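Side-chain contact in XRE family transcriptional regulator (Enterobacter cloacae subsp. cloacae, PDB 6B8W), which probably regulates transcription by binding DNA, and is seen here as its metal-binding cupin domain alone: residues Gly56-Leu61 and Ala76-Ser81. Sequence-based numbering, arbitrary orientation.
Sequences GEWRTL and AYRNSS
Arg78 lays its guanidinium flat over one face of the Trp58 indole. The two planes are 6° apart, and Arg78 CZ stands 3.7 Å from the centroid of the Trp58 six-membered ring, almost straight above it. This is a stacked cation-pi pair. NH2 of Arg78 reaches over the ring fusion, 3.6 Å from Trp58 CD2. Arg78 CB meets the far rim of the indole, 3.6 Å from Trp58 CZ3. With CG anti to the backbone N (chi1 -172°) the Arg78 chain runs out beside the indole, and the bend at chi3 (64°) brings the guanidinium nearly parallel to it. Ala76 adds a small apolar contact: its CB lies 3.9 Å from Trp58 CH2. Arg78 NE also forms a salt bridge with Glu51, which probably helps fix the rotation of the guanidinium. No hydrogen bond joins the two segments.

The Tyr77 side chain leaves its strand away from Trp58 and is buried against Val43 and Met52. Tyr77, Glu41 and His75 form a manganese site seen for this protein, but this chain binds no manganese. Strand 50-54 runs between strands 57-61 and 75-78 in their antiparallel sheet. The Trp58 side chain crosses it, touching Glu51 and Lys53. Leu29 of strand 29-31 touches both Trp58 and Arg78.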
loop_
_atom_site.group_PDB
_atom_site.type_symbol
_atom_site.label_atom_id
_atom_site.label_comp_id
_atom_site.label_asym_id
_atom_site.label_seq_id
_atom_site.Cartn_x
_atom_site.Cartn_y
_atom_site.Cartn_z
ATOM N N GLY A 56 17.966 1.332 15.301
ATOM C CA GLY A 56 18.047 1.378 16.775
ATOM C C GLY A 56 17.194 2.443 17.472
ATOM O O GLY A 56 17.327 2.628 18.680
ATOM N N GLU A 57 16.316 3.131 16.736
ATOM C CA GLU A 57 15.481 4.204 17.324
ATOM C C GLU A 57 14.013 4.035 16.991
ATOM O O GLU A 57 13.656 3.739 15.833
ATOM C CB GLU A 57 15.913 5.586 16.813
ATOM C CG GLU A 57 17.362 5.960 17.084
ATOM C CD GLU A 57 17.675 6.195 18.557
ATOM O OE1 GLU A 57 16.761 6.538 19.347
ATOM O OE2 GLU A 57 18.856 6.067 18.921
ATOM N N TRP A 58 13.169 4.259 18.005
ATOM C CA TRP A 58 11.728 4.192 17.862
ATOM C C TRP A 58 11.130 5.487 17.320
ATOM O O TRP A 58 11.594 6.577 17.658
ATOM C CB TRP A 58 11.052 3.913 19.215
ATOM C CG TRP A 58 11.300 2.554 19.734
ATOM C CD1 TRP A 58 12.205 2.186 20.705
ATOM C CD2 TRP A 58 10.667 1.361 19.296
ATOM N NE1 TRP A 58 12.148 0.834 20.898
ATOM C CE2 TRP A 58 11.214 0.299 20.049
ATOM C CE3 TRP A 58 9.661 1.083 18.356
ATOM C CZ2 TRP A 58 10.796 -1.029 19.889
ATOM C CZ3 TRP A 58 9.254 -0.249 18.182
ATOM C CH2 TRP A 58 9.817 -1.280 18.958
ATOM N N ARG A 59 10.092 5.349 16.506
ATOM C CA ARG A 59 9.305 6.491 16.006
ATOM C C ARG A 59 7.854 6.018 15.920
ATOM O O ARG A 59 7.602 4.828 15.755
ATOM C CB ARG A 59 9.758 6.976 14.625
ATOM C CG ARG A 59 9.331 6.063 13.468
ATOM C CD ARG A 59 9.866 6.556 12.129
ATOM N NE ARG A 59 11.300 6.292 11.988
ATOM C CZ ARG A 59 12.032 6.679 10.945
ATOM N NH1 ARG A 59 11.472 7.372 9.944
ATOM N NH2 ARG A 59 13.327 6.382 10.899
ATOM N N THR A 60 6.922 6.956 16.006
ATOM C CA THR A 60 5.499 6.668 15.895
ATOM C C THR A 60 5.007 7.120 14.522
ATOM O O THR A 60 5.356 8.206 14.060
ATOM C CB THR A 60 4.698 7.374 16.997
ATOM O OG1 THR A 60 5.215 6.971 18.269
ATOM C CG2 THR A 60 3.232 7.017 16.922
ATOM N N LEU A 61 4.263 6.243 13.865
ATOM C CA LEU A 61 3.657 6.509 12.554
ATOM C C LEU A 61 2.148 6.467 12.668
ATOM O O LEU A 61 1.592 5.554 13.287
ATOM C CB LEU A 61 4.107 5.463 11.564
ATOM C CG LEU A 61 5.596 5.461 11.221
ATOM C CD1 LEU A 61 5.905 4.237 10.383
ATOM C CD2 LEU A 61 6.013 6.720 10.479
ATOM N N ALA A 76 11.912 -3.443 14.247
ATOM C CA ALA A 76 10.842 -3.967 15.052
ATOM C C ALA A 76 9.578 -3.170 14.876
ATOM O O ALA A 76 9.609 -2.016 14.470
ATOM C CB ALA A 76 11.260 -3.989 16.510
ATOM N N TYR A 77 8.466 -3.814 15.187
ATOM C CA TYR A 77 7.164 -3.231 15.043
ATOM C C TYR A 77 6.497 -3.369 16.398
ATOM O O TYR A 77 6.503 -4.445 16.961
ATOM C CB TYR A 77 6.343 -4.020 14.002
ATOM C CG TYR A 77 7.054 -4.334 12.691
ATOM C CD1 TYR A 77 7.906 -5.418 12.589
ATOM C CD2 TYR A 77 6.808 -3.602 11.542
ATOM C CE1 TYR A 77 8.542 -5.735 11.394
ATOM C CE2 TYR A 77 7.429 -3.919 10.331
ATOM C CZ TYR A 77 8.298 -4.982 10.267
ATOM O OH TYR A 77 8.933 -5.329 9.078
ATOM N N ARG A 78 5.885 -2.302 16.888
ATOM C CA ARG A 78 5.265 -2.349 18.195
ATOM C C ARG A 78 3.985 -1.537 18.229
ATOM O O ARG A 78 3.899 -0.478 17.612
ATOM C CB ARG A 78 6.262 -1.847 19.252
ATOM C CG ARG A 78 5.815 -2.012 20.699
ATOM C CD ARG A 78 6.923 -1.643 21.684
ATOM N NE ARG A 78 7.285 -0.231 21.603
ATOM C CZ ARG A 78 8.276 0.355 22.279
ATOM N NH1 ARG A 78 9.050 -0.336 23.115
ATOM N NH2 ARG A 78 8.479 1.663 22.145
ATOM N N ASN A 79 2.994 -2.061 18.957
ATOM C CA ASN A 79 1.728 -1.374 19.162
ATOM C C ASN A 79 1.621 -1.003 20.626
ATOM O O ASN A 79 1.428 -1.876 21.466
ATOM C CB ASN A 79 0.553 -2.268 18.787
ATOM C CG ASN A 79 -0.779 -1.530 18.837
ATOM O OD1 ASN A 79 -0.838 -0.384 19.275
ATOM N ND2 ASN A 79 -1.851 -2.185 18.393
ATOM N N SER A 80 1.792 0.282 20.928
ATOM C CA SER A 80 1.651 0.800 22.297
ATOM C C SER A 80 0.332 1.543 22.523
ATOM O O SER A 80 0.156 2.163 23.574
ATOM C CB SER A 80 2.828 1.679 22.677
ATOM O OG SER A 80 3.979 0.898 22.805
ATOM N N SER A 81 -0.592 1.471 21.557
ATOM C CA SER A 81 -1.911 2.075 21.703
ATOM C C SER A 81 -2.850 1.024 22.316
ATOM O O SER A 81 -2.456 -0.129 22.535
ATOM C CB SER A 81 -2.477 2.510 20.333
ATOM O OG SER A 81 -2.881 1.370 19.577
#